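Local coordinates for protein AAC3-I (PDB 5HMN) that transfers the acetyl group of acetyl-coenzyme A to aminoglycoside antibiotics as a GNAT-family N-acetyltransferase, at the interface of chains A and B. Numbering follows the deposited sequence. Chains: chain A/B, AAC3-I.

Contacts 2 and 3 lie about 15 Å apart, measured between the centres of their C-alpha atoms, whereas contact 1 lies about 28 Å from each of them. In contacts 2 and 3 alike, Ile134 and Arg143 of one chain meet Leu147 and Phe149 of the other, with the chains exchanged; contact 3 adds the pairing with strand 117-124. There the two terminal strands run antiparallel, side by side, and each enters the partner's sheet. Contact 1 is a separate, peripheral patch between a helix with its leading loop and a loop between two strands. Together they hold a two-fold dimer that may be the working form of the enzyme.

Contact 1: the interface of chains A and B. Residues chain A 40-41, 44; chain B 76-77, 79-81.
The start of helix 42-49 in chain A, with the loop leading into it (A:Pro40, A:Arg41), docks on the loop of chain B that joins strands 64-75 and 82-91 of the GNAT fold, and A:Tyr44 lies against B:Glu80. The methylene CG of B:Glu80 sits over one face of the tyrosine ring, 3.7 Å from its centroid, in a CH-pi contact. The two side chains run past each other in opposite directions, with ring and carboxylate planes tilted by 26°. The same CG also packs against A:Pro40 CB at 3.6 Å, proline and tyrosine meeting it roughly at right angles, like a corner. A:Tyr44 reaches along the loop because its CG is anti to the backbone N (chi1 175°). Its phenol OH donates to the backbone carbonyl of B:Lys76, with OH to O 2.8 Å; the hydroxyl lies in the carbonyl plane, on a lone pair. That oxygen also lies in the ring plane, at its edge, which suits an O-H bond close to that plane. A:Pro40 CG rests 3.4 Å from the carbonyl O of B:Phe77. Beyond the ring, the extended B:Glu80 chain brings OE2 to within 3.1 Å of A:Arg41 NE. This is a salt bridge, but the N-H points elsewhere, the guanidinium and carboxylate planes, as modelled, stand 88° apart and the arginine is poorly ordered. The backbone N of A:Arg41 adds a weak hydrogen bond to OE2 at 3.3 Å.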
loop_
_atom_site.group_PDB
_atom_site.type_symbol
_atom_site.label_atom_id
_atom_site.label_comp_id
_atom_site.label_asym_id
_atom_site.label_seq_id
_atom_site.Cartn_x
_atom_site.Cartn_y
_atom_site.Cartn_z
ATOM N N PRO A 40 4.140 7.524 -18.337
ATOM C CA PRO A 40 4.802 8.674 -17.714
ATOM C C PRO A 40 6.026 9.134 -18.492
ATOM O O PRO A 40 6.482 8.426 -19.385
ATOM C CB PRO A 40 5.219 8.139 -16.340
ATOM C CG PRO A 40 4.361 6.944 -16.104
ATOM C CD PRO A 40 4.161 6.341 -17.462
ATOM N N ARG A 41 6.554 10.307 -18.151
ATOM C CA ARG A 41 7.800 10.775 -18.745
ATOM C C ARG A 41 8.963 10.025 -18.124
ATOM O O ARG A 41 8.836 9.488 -17.028
ATOM C CB ARG A 41 7.971 12.277 -18.537
ATOM C CG ARG A 41 6.709 13.071 -18.761
ATOM C CD ARG A 41 6.728 14.341 -17.932
ATOM N NE ARG A 41 5.455 15.048 -17.989
ATOM C CZ ARG A 41 5.226 16.220 -17.409
ATOM N NH1 ARG A 41 6.190 16.825 -16.724
ATOM N NH2 ARG A 41 4.036 16.793 -17.516
ATOM N N TYR A 44 9.813 11.255 -14.580
ATOM C CA TYR A 44 8.910 10.761 -13.541
ATOM C C TYR A 44 9.218 9.307 -13.204
ATOM O O TYR A 44 9.331 8.935 -12.033
ATOM C CB TYR A 44 7.450 10.907 -13.986
ATOM C CG TYR A 44 6.433 10.301 -13.034
ATOM C CD1 TYR A 44 6.047 8.972 -13.150
ATOM C CD2 TYR A 44 5.853 11.063 -12.027
ATOM C CE1 TYR A 44 5.125 8.419 -12.293
ATOM C CE2 TYR A 44 4.924 10.518 -11.163
ATOM C CZ TYR A 44 4.564 9.194 -11.302
ATOM O OH TYR A 44 3.643 8.624 -10.454
ATOM N N LYS B 76 2.046 5.890 -8.786
ATOM C CA LYS B 76 1.876 4.814 -9.756
ATOM C C LYS B 76 2.941 4.859 -10.845
ATOM O O LYS B 76 3.529 5.905 -11.126
ATOM C CB LYS B 76 0.478 4.863 -10.377
ATOM C CG LYS B 76 -0.651 4.627 -9.373
ATOM C CD LYS B 76 -0.354 3.441 -8.445
ATOM C CE LYS B 76 -0.311 2.115 -9.195
ATOM N NZ LYS B 76 -1.586 1.828 -9.903
ATOM N N PHE B 77 3.182 3.705 -11.452
ATOM C CA PHE B 77 4.258 3.541 -12.421
ATOM C C PHE B 77 3.740 3.505 -13.852
ATOM O O PHE B 77 4.478 3.802 -14.796
ATOM C CB PHE B 77 5.038 2.261 -12.108
ATOM C CG PHE B 77 4.155 1.079 -11.788
ATOM C CD1 PHE B 77 3.711 0.851 -10.490
ATOM C CD2 PHE B 77 3.755 0.210 -12.787
ATOM C CE1 PHE B 77 2.892 -0.225 -10.198
ATOM C CE2 PHE B 77 2.940 -0.871 -12.503
ATOM C CZ PHE B 77 2.507 -1.088 -11.207
ATOM N N GLN B 79 1.182 5.322 -14.961
ATOM C CA GLN B 79 0.788 6.692 -15.300
ATOM C C GLN B 79 1.284 7.655 -14.228
ATOM O O GLN B 79 1.609 7.240 -13.115
ATOM C CB GLN B 79 -0.734 6.816 -15.439
ATOM C CG GLN B 79 -1.337 6.059 -16.612
ATOM C CD GLN B 79 -2.844 6.195 -16.681
ATOM O OE1 GLN B 79 -3.406 7.218 -16.292
ATOM N NE2 GLN B 79 -3.508 5.155 -17.173
ATOM N N GLU B 80 1.335 8.942 -14.559
ATOM C CA GLU B 80 1.712 9.955 -13.581
ATOM C C GLU B 80 0.534 10.280 -12.675
ATOM O O GLU B 80 -0.016 11.375 -12.732
ATOM C CB GLU B 80 2.208 11.225 -14.272
ATOM C CG GLU B 80 3.523 11.049 -15.002
ATOM C CD GLU B 80 4.055 12.350 -15.559
ATOM O OE1 GLU B 80 4.179 13.324 -14.786
ATOM O OE2 GLU B 80 4.343 12.401 -16.772
ATOM N N ARG B 81 0.151 9.310 -11.851
ATOM C CA ARG B 81 -0.954 9.468 -10.917
ATOM C C ARG B 81 -0.596 8.803 -9.598
ATOM O O ARG B 81 0.367 8.042 -9.526
ATOM C CB ARG B 81 -2.239 8.869 -11.490
ATOM C CG ARG B 81 -2.137 7.384 -11.826
ATOM C CD ARG B 81 -3.384 6.885 -12.538
ATOM N NE ARG B 81 -3.373 5.431 -12.710
ATOM C CZ ARG B 81 -4.389 4.729 -13.201
ATOM N NH1 ARG B 81 -5.503 5.345 -13.579
ATOM N NH2 ARG B 81 -4.294 3.411 -13.314
#

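Contact 2: the interface of chains A and B. Residues chain A 134, 137-138, 142-143; chain B 147-149.
B:Phe149 of strand 142-152 enters a groove between helix 131-140 and strand 142-152 of chain A, where it meets A:Tyr137, A:Ser138, A:Ile134 and A:Arg143. Its CG is anti to its own carbonyl carbon (chi1 -69°), and this turns the ring towards the helix. B:Phe149 CB starts 4.1 Å from A:Tyr137 CB. From CG onwards the ring lies with its centre beneath that same methylene, 3.3 Å from the centroid, in a CH-pi contact. The two aromatic side chains cross at about a right angle, with the tyrosine CB, not its ring, over the face. Along one side of the ring, CD1 approaches the backbone O of A:Tyr137 at 3.3 Å, and CE1 touches A:Arg143 CB at 3.5 Å. The hydroxyl OG of A:Ser138 is also beside CE1; it is turned back to donate to A:Ile134 O within the helix (OG to O 2.6 Å). Opposite, CD2 lies 4.0 Å from A:Tyr137 CD2. CE2 lies under the same CB, and CZ meets A:Ser138 OG and, a little farther off, A:Ile134 CG2. Nearby, B:Leu147 CD1 meets A:Ile134 CD1 at 3.6 Å. An antiparallel bridge between A:Arg143 and B:Phe149 places the pocket where the last strands of the two chains run side by side.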
loop_
_atom_site.group_PDB
_atom_site.type_symbol
_atom_site.label_atom_id
_atom_site.label_comp_id
_atom_site.label_asym_id
_atom_site.label_seq_id
_atom_site.Cartn_x
_atom_site.Cartn_y
_atom_site.Cartn_z
ATOM N N ILE A 134 -4.531 -16.931 -6.798
ATOM C CA ILE A 134 -4.939 -17.363 -5.465
ATOM C C ILE A 134 -4.263 -18.677 -5.078
ATOM O O ILE A 134 -3.845 -18.848 -3.934
ATOM C CB ILE A 134 -6.466 -17.521 -5.369
ATOM C CG1 ILE A 134 -7.154 -16.206 -5.734
ATOM C CG2 ILE A 134 -6.878 -17.960 -3.971
ATOM C CD1 ILE A 134 -8.657 -16.256 -5.618
ATOM N N TYR A 137 -0.776 -17.616 -4.240
ATOM C CA TYR A 137 -0.630 -16.915 -2.975
ATOM C C TYR A 137 -0.932 -17.818 -1.776
ATOM O O TYR A 137 -0.367 -17.629 -0.698
ATOM C CB TYR A 137 -1.534 -15.683 -2.954
ATOM C CG TYR A 137 -1.111 -14.620 -3.942
ATOM C CD1 TYR A 137 0.226 -14.454 -4.281
ATOM C CD2 TYR A 137 -2.046 -13.790 -4.541
ATOM C CE1 TYR A 137 0.619 -13.484 -5.186
ATOM C CE2 TYR A 137 -1.663 -12.817 -5.446
ATOM C CZ TYR A 137 -0.330 -12.669 -5.765
ATOM O OH TYR A 137 0.054 -11.703 -6.667
ATOM N N SER A 138 -1.812 -18.796 -1.966
ATOM C CA SER A 138 -2.204 -19.687 -0.869
ATOM C C SER A 138 -1.056 -20.605 -0.448
ATOM O O SER A 138 -0.971 -21.018 0.711
ATOM C CB SER A 138 -3.421 -20.527 -1.262
ATOM O OG SER A 138 -4.533 -19.702 -1.557
ATOM N N VAL A 142 -0.585 -16.794 4.161
ATOM C CA VAL A 142 -1.808 -17.123 4.876
ATOM C C VAL A 142 -2.962 -16.268 4.362
ATOM O O VAL A 142 -2.863 -15.041 4.320
ATOM C CB VAL A 142 -1.649 -16.908 6.384
ATOM C CG1 VAL A 142 -2.911 -17.347 7.119
ATOM C CG2 VAL A 142 -0.432 -17.662 6.893
ATOM N N ARG A 143 -4.051 -16.923 3.969
ATOM C CA ARG A 143 -5.201 -16.237 3.393
ATOM C C ARG A 143 -6.158 -15.706 4.452
ATOM O O ARG A 143 -6.476 -16.393 5.426
ATOM C CB ARG A 143 -5.954 -17.177 2.440
ATOM C CG ARG A 143 -7.449 -16.918 2.344
ATOM C CD ARG A 143 -8.034 -17.439 1.041
ATOM N NE ARG A 143 -7.488 -18.740 0.666
ATOM C CZ ARG A 143 -7.852 -19.417 -0.417
ATOM N NH1 ARG A 143 -8.774 -18.922 -1.234
ATOM N NH2 ARG A 143 -7.298 -20.592 -0.684
ATOM N N LEU B 147 -9.125 -11.047 -1.457
ATOM C CA LEU B 147 -8.347 -11.933 -0.601
ATOM C C LEU B 147 -7.028 -11.281 -0.199
ATOM O O LEU B 147 -6.327 -10.714 -1.032
ATOM C CB LEU B 147 -8.079 -13.259 -1.307
ATOM C CG LEU B 147 -9.273 -14.201 -1.427
ATOM C CD1 LEU B 147 -8.853 -15.516 -2.053
ATOM C CD2 LEU B 147 -9.882 -14.431 -0.059
ATOM N N HIS B 148 -6.674 -11.375 1.055
ATOM C CA HIS B 148 -5.456 -10.816 1.558
ATOM C C HIS B 148 -4.492 -11.916 1.943
ATOM O O HIS B 148 -4.871 -12.841 2.588
ATOM C CB HIS B 148 -5.757 -9.959 2.759
ATOM C CG HIS B 148 -4.588 -9.191 3.265
ATOM N ND1 HIS B 148 -3.847 -9.598 4.339
ATOM C CD2 HIS B 148 -4.056 -8.019 2.870
ATOM C CE1 HIS B 148 -2.897 -8.725 4.576
ATOM N NE2 HIS B 148 -3.000 -7.758 3.697
ATOM N N PHE B 149 -3.247 -11.821 1.525
ATOM C CA PHE B 149 -2.242 -12.840 1.817
ATOM C C PHE B 149 -1.013 -12.256 2.510
ATOM O O PHE B 149 -0.438 -11.271 2.048
ATOM C CB PHE B 149 -1.814 -13.552 0.533
ATOM C CG PHE B 149 -2.882 -14.417 -0.069
ATOM C CD1 PHE B 149 -2.961 -15.759 0.250
ATOM C CD2 PHE B 149 -3.806 -13.888 -0.962
ATOM C CE1 PHE B 149 -3.938 -16.561 -0.306
ATOM C CE2 PHE B 149 -4.787 -14.689 -1.517
ATOM C CZ PHE B 149 -4.849 -16.024 -1.188
#

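Contact 3: the interface of chains A and B. Residues chain A 146-147, 149; chain B 124-126, 134, 143.
A:Leu147, with the most buried surface here at 77 Å², pairs through its backbone with B:Ala124, the last residue of strand 117-124, and packs its side chain against B:Arg143 and B:Ile134. Two backbone hydrogen bonds make the antiparallel bridge: A:Leu147 N donates to B:Ala124 O at 2.5 Å, and B:Ala124 N returns one to A:Leu147 O at 2.7 Å. Both amides of the pair are thereby satisfied across the chains. The leucine CG lies anti to its carbonyl carbon (chi1 -65°), sending the branched end towards the helix that begins at residue 131 in chain B. There the two methyls divide the work: CD1 meets B:Ile134 CD1 at 3.6 Å and also touches the CG2 branch, while CD2 rests 3.7 Å from B:Arg143 CD. Leucine and isoleucine cross at about a right angle. B:Arg143 runs alongside A:Phe149 in the same direction. Its CG, anti to the backbone N (chi1 -171°), lies 3.5 Å from CE1 of the ring; CB and CG make the nearest contacts, with NE also close, and the guanidinium plane is turned 62° from the ring. Opposite, A:Phe149 CE2 touches the methyl CB of B:Ala124 at 3.6 Å. A second antiparallel bridge, between A:Phe149 and B:Arg143, sets strand 142-152 of chain A between two strands of chain B, completing the partner's sheet and tying the two subunits together.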
loop_
_atom_site.group_PDB
_atom_site.type_symbol
_atom_site.label_atom_id
_atom_site.label_comp_id
_atom_site.label_asym_id
_atom_site.label_seq_id
_atom_site.Cartn_x
_atom_site.Cartn_y
_atom_site.Cartn_z
ATOM N N VAL A 146 -10.904 -10.059 3.425
ATOM C CA VAL A 146 -11.110 -8.686 3.863
ATOM C C VAL A 146 -11.996 -7.928 2.878
ATOM O O VAL A 146 -12.319 -8.432 1.801
ATOM C CB VAL A 146 -9.771 -7.933 4.018
ATOM C CG1 VAL A 146 -8.867 -8.645 5.014
ATOM C CG2 VAL A 146 -9.083 -7.802 2.672
ATOM N N LEU A 147 -12.375 -6.712 3.251
ATOM C CA LEU A 147 -13.187 -5.863 2.392
ATOM C C LEU A 147 -12.376 -4.692 1.849
ATOM O O LEU A 147 -11.629 -4.051 2.585
ATOM C CB LEU A 147 -14.409 -5.353 3.155
ATOM C CG LEU A 147 -15.404 -6.427 3.584
ATOM C CD1 LEU A 147 -16.532 -5.800 4.384
ATOM C CD2 LEU A 147 -15.947 -7.164 2.372
ATOM N N PHE A 149 -12.383 -1.009 -0.354
ATOM C CA PHE A 149 -13.227 0.124 -0.729
ATOM C C PHE A 149 -12.439 1.155 -1.526
ATOM O O PHE A 149 -11.369 1.581 -1.097
ATOM C CB PHE A 149 -13.823 0.789 0.514
ATOM C CG PHE A 149 -14.649 -0.132 1.361
ATOM C CD1 PHE A 149 -16.020 -0.220 1.178
ATOM C CD2 PHE A 149 -14.059 -0.903 2.347
ATOM C CE1 PHE A 149 -16.785 -1.064 1.960
ATOM C CE2 PHE A 149 -14.814 -1.747 3.132
ATOM C CZ PHE A 149 -16.182 -1.829 2.938
ATOM N N ALA B 124 -10.784 -3.186 5.014
ATOM C CA ALA B 124 -11.579 -3.397 6.203
ATOM C C ALA B 124 -11.742 -4.890 6.419
ATOM O O ALA B 124 -12.172 -5.613 5.518
ATOM C CB ALA B 124 -12.929 -2.717 6.079
ATOM N N ASP B 125 -11.387 -5.368 7.604
ATOM C CA ASP B 125 -11.567 -6.780 7.913
ATOM C C ASP B 125 -13.057 -7.088 8.054
ATOM O O ASP B 125 -13.905 -6.250 7.742
ATOM C CB ASP B 125 -10.797 -7.175 9.179
ATOM C CG ASP B 125 -11.266 -6.427 10.411
ATOM O OD1 ASP B 125 -12.441 -6.590 10.797
ATOM O OD2 ASP B 125 -10.449 -5.697 11.011
ATOM N N THR B 126 -13.396 -8.155 8.768
ATOM C CA THR B 126 -14.788 -8.616 8.818
ATOM C C THR B 126 -15.448 -8.842 10.162
ATOM O O THR B 126 -16.655 -9.047 10.236
ATOM C CB THR B 126 -14.909 -9.958 8.039
ATOM O OG1 THR B 126 -14.325 -9.816 6.733
ATOM C CG2 THR B 126 -16.364 -10.385 7.906
ATOM N N ILE B 134 -16.918 -0.605 8.148
ATOM C CA ILE B 134 -17.513 -1.116 6.924
ATOM C C ILE B 134 -18.684 -0.240 6.497
ATOM O O ILE B 134 -18.866 0.035 5.312
ATOM C CB ILE B 134 -17.985 -2.568 7.104
ATOM C CG1 ILE B 134 -16.816 -3.450 7.536
ATOM C CG2 ILE B 134 -18.606 -3.098 5.824
ATOM C CD1 ILE B 134 -17.208 -4.875 7.809
ATOM N N ARG B 143 -17.884 -1.073 -2.474
ATOM C CA ARG B 143 -17.152 -2.217 -1.943
ATOM C C ARG B 143 -16.759 -3.278 -2.971
ATOM O O ARG B 143 -17.421 -3.458 -3.990
ATOM C CB ARG B 143 -17.995 -2.871 -0.844
ATOM C CG ARG B 143 -17.293 -3.949 -0.042
ATOM C CD ARG B 143 -18.299 -4.717 0.788
ATOM N NE ARG B 143 -19.249 -3.821 1.437
ATOM C CZ ARG B 143 -20.278 -4.231 2.171
ATOM N NH1 ARG B 143 -21.095 -3.345 2.727
ATOM N NH2 ARG B 143 -20.490 -5.529 2.350
#